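PDB 4ZOY: Sqt1 from Chaetomium thermophilum, which probably acts as a WD40-repeat chaperone in ribosome biogenesis, capturing a dedicated ribosomal protein while it is still being made. Local coordinates for residues T194-V208 with L252-V266. Numbering follows the deposited sequence.
Sequences TAGAWSPDGLLLATV and LFSVAVSPTGAVVAV
Thr194 lies level with Phe253 where strands 194-198 and 252-257 run side by side in the same sense, 9° apart, with axes 5.4 Å from each other at closest approach. Each is the first strand of a four-stranded antiparallel blade, and two neighbouring blades of the WD40 beta-propeller pack face to face here. Strand 204-208 completes the facing hairpin and crosses 252-257 nearly antiparallel. Small alanines on one blade meet valines on the other. Val255 puts CG1 between its own backbone N and carbonyl carbon (chi1 63°), which lays that methyl against the Gly196 backbone and within 3.8 Å of Ala195 CB, while CG2 reaches Ala206 CB. The side chain of Val208 crosses that of Leu252 at about a right angle, CB to CB 3.7 Å, and its CG1 presses on Val266 CG1 at 3.5 Å, a tight carbon pair. At the turn end, Pro200 sets CD 3.8 Å from Val257 CG1 and CG beside the carbonyl oxygens of Ser258 and Pro259. A side-chain hydrogen bond closes the other end: Thr194 OG1 donates to Leu252 O (2.7 Å), the donor tilted 35° from the carbonyl plane; close by, the backbones of Leu252 and Ser209 are also bonded. With a valine here, lacking the hydroxyl, the blade edges would probably be held less firmly at this end. Beside it, Thr194 CG2 meets the Phe253 ring obliquely, 4.1 Å from CD1.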
loop_
_atom_site.group_PDB
_atom_site.type_symbol
_atom_site.label_atom_id
_atom_site.label_comp_id
_atom_site.label_asym_id
_atom_site.label_seq_id
_atom_site.Cartn_x
_atom_site.Cartn_y
_atom_site.Cartn_z
ATOM N N THR A 194 -7.293 7.683 5.954
ATOM C CA THR A 194 -6.663 6.419 6.321
ATOM C C THR A 194 -5.971 5.704 5.169
ATOM O O THR A 194 -5.057 4.907 5.393
ATOM C CB THR A 194 -7.699 5.456 6.914
ATOM O OG1 THR A 194 -8.833 5.411 6.042
ATOM C CG2 THR A 194 -8.142 5.938 8.280
ATOM N N ALA A 195 -6.408 5.974 3.939
ATOM C CA ALA A 195 -5.860 5.284 2.774
ATOM C C ALA A 195 -6.159 6.033 1.492
ATOM O O ALA A 195 -7.135 6.790 1.412
ATOM C CB ALA A 195 -6.406 3.843 2.669
ATOM N N GLY A 196 -5.335 5.773 0.481
ATOM C CA GLY A 196 -5.501 6.351 -0.843
ATOM C C GLY A 196 -5.041 5.413 -1.932
ATOM O O GLY A 196 -4.145 4.596 -1.728
ATOM N N ALA A 197 -5.656 5.535 -3.105
ATOM C CA ALA A 197 -5.284 4.742 -4.262
ATOM C C ALA A 197 -5.574 5.510 -5.529
ATOM O O ALA A 197 -6.641 6.097 -5.686
ATOM C CB ALA A 197 -6.020 3.406 -4.266
ATOM N N TRP A 198 -4.622 5.481 -6.444
ATOM C CA TRP A 198 -4.844 6.091 -7.748
ATOM C C TRP A 198 -5.575 5.145 -8.673
ATOM O O TRP A 198 -5.423 3.928 -8.574
ATOM C CB TRP A 198 -3.519 6.462 -8.400
ATOM C CG TRP A 198 -2.720 7.547 -7.715
ATOM C CD1 TRP A 198 -1.807 7.388 -6.706
ATOM C CD2 TRP A 198 -2.707 8.940 -8.050
ATOM N NE1 TRP A 198 -1.261 8.605 -6.362
ATOM C CE2 TRP A 198 -1.797 9.572 -7.177
ATOM C CE3 TRP A 198 -3.404 9.718 -8.983
ATOM C CZ2 TRP A 198 -1.550 10.947 -7.228
ATOM C CZ3 TRP A 198 -3.158 11.077 -9.029
ATOM C CH2 TRP A 198 -2.239 11.678 -8.158
ATOM N N SER A 199 -6.330 5.703 -9.613
ATOM C CA SER A 199 -6.754 4.906 -10.755
ATOM C C SER A 199 -5.527 4.536 -11.602
ATOM O O SER A 199 -4.522 5.244 -11.576
ATOM C CB SER A 199 -7.790 5.668 -11.593
ATOM O OG SER A 199 -7.259 6.898 -12.099
ATOM N N PRO A 200 -5.597 3.435 -12.358
ATOM C CA PRO A 200 -4.439 3.009 -13.156
ATOM C C PRO A 200 -3.946 4.057 -14.155
ATOM O O PRO A 200 -2.737 4.083 -14.418
ATOM C CB PRO A 200 -4.958 1.759 -13.880
ATOM C CG PRO A 200 -5.985 1.202 -12.922
ATOM C CD PRO A 200 -6.668 2.418 -12.351
ATOM N N ASP A 201 -4.823 4.910 -14.678
ATOM C CA ASP A 201 -4.351 5.960 -15.582
ATOM C C ASP A 201 -3.787 7.171 -14.834
ATOM O O ASP A 201 -3.320 8.127 -15.448
ATOM C CB ASP A 201 -5.459 6.400 -16.560
ATOM C CG ASP A 201 -6.659 7.046 -15.884
ATOM O OD1 ASP A 201 -6.634 7.347 -14.674
ATOM O OD2 ASP A 201 -7.672 7.269 -16.599
ATOM N N GLY A 202 -3.808 7.120 -13.506
ATOM C CA GLY A 202 -3.248 8.189 -12.697
ATOM C C GLY A 202 -4.021 9.496 -12.713
ATOM O O GLY A 202 -3.524 10.506 -12.220
ATOM N N LEU A 203 -5.230 9.507 -13.267
ATOM C CA LEU A 203 -5.996 10.750 -13.346
ATOM C C LEU A 203 -6.913 10.984 -12.152
ATOM O O LEU A 203 -7.295 12.116 -11.861
ATOM C CB LEU A 203 -6.828 10.789 -14.630
ATOM C CG LEU A 203 -6.021 10.838 -15.915
ATOM C CD1 LEU A 203 -6.948 10.848 -17.119
ATOM C CD2 LEU A 203 -5.118 12.073 -15.911
ATOM N N LEU A 204 -7.277 9.905 -11.465
ATOM C CA LEU A 204 -8.156 9.976 -10.311
ATOM C C LEU A 204 -7.435 9.472 -9.071
ATOM O O LEU A 204 -6.631 8.539 -9.149
ATOM C CB LEU A 204 -9.425 9.138 -10.545
ATOM C CG LEU A 204 -10.286 9.615 -11.711
ATOM C CD1 LEU A 204 -11.470 8.664 -11.892
ATOM C CD2 LEU A 204 -10.748 11.038 -11.447
ATOM N N LEU A 205 -7.742 10.078 -7.936
ATOM C CA LEU A 205 -7.175 9.668 -6.657
ATOM C C LEU A 205 -8.315 9.435 -5.681
ATOM O O LEU A 205 -9.041 10.365 -5.335
ATOM C CB LEU A 205 -6.211 10.737 -6.127
ATOM C CG LEU A 205 -5.641 10.523 -4.731
ATOM C CD1 LEU A 205 -4.775 9.261 -4.672
ATOM C CD2 LEU A 205 -4.850 11.748 -4.318
ATOM N N ALA A 206 -8.482 8.184 -5.252
ATOM C CA ALA A 206 -9.539 7.826 -4.314
ATOM C C ALA A 206 -8.995 7.729 -2.906
ATOM O O ALA A 206 -8.034 7.006 -2.667
ATOM C CB ALA A 206 -10.175 6.508 -4.723
ATOM N N THR A 207 -9.598 8.466 -1.983
ATOM C CA THR A 207 -9.171 8.418 -0.586
ATOM C C THR A 207 -10.354 8.215 0.345
ATOM O O THR A 207 -11.499 8.577 0.036
ATOM C CB THR A 207 -8.391 9.682 -0.172
ATOM O OG1 THR A 207 -9.264 10.822 -0.166
ATOM C CG2 THR A 207 -7.227 9.930 -1.134
ATOM N N VAL A 208 -10.066 7.601 1.482
ATOM C CA VAL A 208 -11.095 7.269 2.463
ATOM C C VAL A 208 -10.688 7.735 3.845
ATOM O O VAL A 208 -9.521 8.032 4.089
ATOM C CB VAL A 208 -11.380 5.761 2.496
ATOM C CG1 VAL A 208 -12.000 5.322 1.186
ATOM C CG2 VAL A 208 -10.101 4.966 2.798
ATOM N N LEU A 252 -13.858 3.982 7.389
ATOM C CA LEU A 252 -13.198 3.304 6.270
ATOM C C LEU A 252 -11.685 3.303 6.466
ATOM O O LEU A 252 -11.120 4.283 6.950
ATOM C CB LEU A 252 -13.549 3.980 4.943
ATOM C CG LEU A 252 -15.024 3.911 4.543
ATOM C CD1 LEU A 252 -15.239 4.780 3.300
ATOM C CD2 LEU A 252 -15.498 2.480 4.305
ATOM N N PHE A 253 -11.041 2.212 6.056
ATOM C CA PHE A 253 -9.631 1.979 6.363
ATOM C C PHE A 253 -8.799 1.526 5.176
ATOM O O PHE A 253 -7.568 1.484 5.258
ATOM C CB PHE A 253 -9.520 0.938 7.480
ATOM C CG PHE A 253 -10.231 1.344 8.739
ATOM C CD1 PHE A 253 -9.744 2.392 9.502
ATOM C CD2 PHE A 253 -11.398 0.711 9.135
ATOM C CE1 PHE A 253 -10.403 2.799 10.657
ATOM C CE2 PHE A 253 -12.057 1.109 10.290
ATOM C CZ PHE A 253 -11.558 2.154 11.047
ATOM N N SER A 254 -9.460 1.174 4.077
ATOM C CA SER A 254 -8.744 0.680 2.899
ATOM C C SER A 254 -9.481 1.056 1.617
ATOM O O SER A 254 -10.692 1.306 1.625
ATOM C CB SER A 254 -8.538 -0.840 2.983
ATOM O OG SER A 254 -9.786 -1.506 3.131
ATOM N N VAL A 255 -8.738 1.094 0.513
ATOM C CA VAL A 255 -9.284 1.513 -0.771
ATOM C C VAL A 255 -8.423 0.928 -1.883
ATOM O O VAL A 255 -7.208 0.793 -1.738
ATOM C CB VAL A 255 -9.375 3.066 -0.862
ATOM C CG1 VAL A 255 -7.995 3.706 -0.787
ATOM C CG2 VAL A 255 -10.093 3.508 -2.137
ATOM N N ALA A 256 -9.071 0.560 -2.984
ATOM C CA ALA A 256 -8.401 0.013 -4.151
ATOM C C ALA A 256 -9.231 0.340 -5.387
ATOM O O ALA A 256 -10.465 0.411 -5.331
ATOM C CB ALA A 256 -8.192 -1.493 -4.015
ATOM N N VAL A 257 -8.549 0.562 -6.506
ATOM C CA VAL A 257 -9.219 0.838 -7.771
ATOM C C VAL A 257 -8.970 -0.320 -8.745
ATOM O O VAL A 257 -7.883 -0.875 -8.781
ATOM C CB VAL A 257 -8.737 2.181 -8.367
ATOM C CG1 VAL A 257 -9.422 2.442 -9.706
ATOM C CG2 VAL A 257 -9.026 3.324 -7.406
ATOM N N SER A 258 -9.990 -0.700 -9.518
ATOM C CA SER A 258 -9.887 -1.852 -10.417
ATOM C C SER A 258 -8.966 -1.565 -11.602
ATOM O O SER A 258 -8.715 -0.401 -11.916
ATOM C CB SER A 258 -11.280 -2.262 -10.909
ATOM O OG SER A 258 -11.804 -1.281 -11.793
ATOM N N PRO A 259 -8.453 -2.621 -12.254
ATOM C CA PRO A 259 -7.457 -2.413 -13.321
ATOM C C PRO A 259 -7.957 -1.602 -14.516
ATOM O O PRO A 259 -7.126 -1.022 -15.212
ATOM C CB PRO A 259 -7.108 -3.837 -13.768
ATOM C CG PRO A 259 -7.484 -4.701 -12.649
ATOM C CD PRO A 259 -8.573 -4.038 -11.874
ATOM N N THR A 260 -9.261 -1.583 -14.771
ATOM C CA THR A 260 -9.784 -0.754 -15.858
ATOM C C THR A 260 -10.147 0.648 -15.401
ATOM O O THR A 260 -10.534 1.488 -16.209
ATOM C CB THR A 260 -11.041 -1.364 -16.481
ATOM O OG1 THR A 260 -12.061 -1.450 -15.478
ATOM C CG2 THR A 260 -10.752 -2.745 -17.047
ATOM N N GLY A 261 -10.059 0.891 -14.096
ATOM C CA GLY A 261 -10.501 2.143 -13.525
ATOM C C GLY A 261 -12.009 2.311 -13.418
ATOM O O GLY A 261 -12.484 3.389 -13.084
ATOM N N ALA A 262 -12.760 1.244 -13.670
ATOM C CA ALA A 262 -14.222 1.343 -13.700
ATOM C C ALA A 262 -14.870 1.421 -12.324
ATOM O O ALA A 262 -15.955 1.973 -12.177
ATOM C CB ALA A 262 -14.813 0.159 -14.473
ATOM N N VAL A 263 -14.226 0.837 -11.314
ATOM C CA VAL A 263 -14.782 0.900 -9.966
ATOM C C VAL A 263 -13.715 1.126 -8.920
ATOM O O VAL A 263 -12.533 0.845 -9.134
ATOM C CB VAL A 263 -15.572 -0.389 -9.573
ATOM C CG1 VAL A 263 -16.673 -0.691 -10.590
ATOM C CG2 VAL A 263 -14.654 -1.577 -9.449
ATOM N N VAL A 264 -14.171 1.620 -7.780
ATOM C CA VAL A 264 -13.345 1.702 -6.591
ATOM C C VAL A 264 -13.991 0.851 -5.498
ATOM O O VAL A 264 -15.220 0.834 -5.359
ATOM C CB VAL A 264 -13.157 3.177 -6.133
ATOM C CG1 VAL A 264 -14.500 3.859 -5.869
ATOM C CG2 VAL A 264 -12.253 3.263 -4.910
ATOM N N ALA A 265 -13.157 0.109 -4.764
ATOM C CA ALA A 265 -13.597 -0.637 -3.580
ATOM C C ALA A 265 -13.097 0.067 -2.343
ATOM O O ALA A 265 -11.932 0.468 -2.287
ATOM C CB ALA A 265 -13.077 -2.063 -3.617
ATOM N N VAL A 266 -13.972 0.220 -1.351
ATOM C CA VAL A 266 -13.562 0.744 -0.049
ATOM C C VAL A 266 -13.871 -0.304 1.005
ATOM O O VAL A 266 -14.837 -1.051 0.894
ATOM C CB VAL A 266 -14.244 2.087 0.321
ATOM C CG1 VAL A 266 -13.927 3.136 -0.735
ATOM C CG2 VAL A 266 -15.760 1.929 0.463
#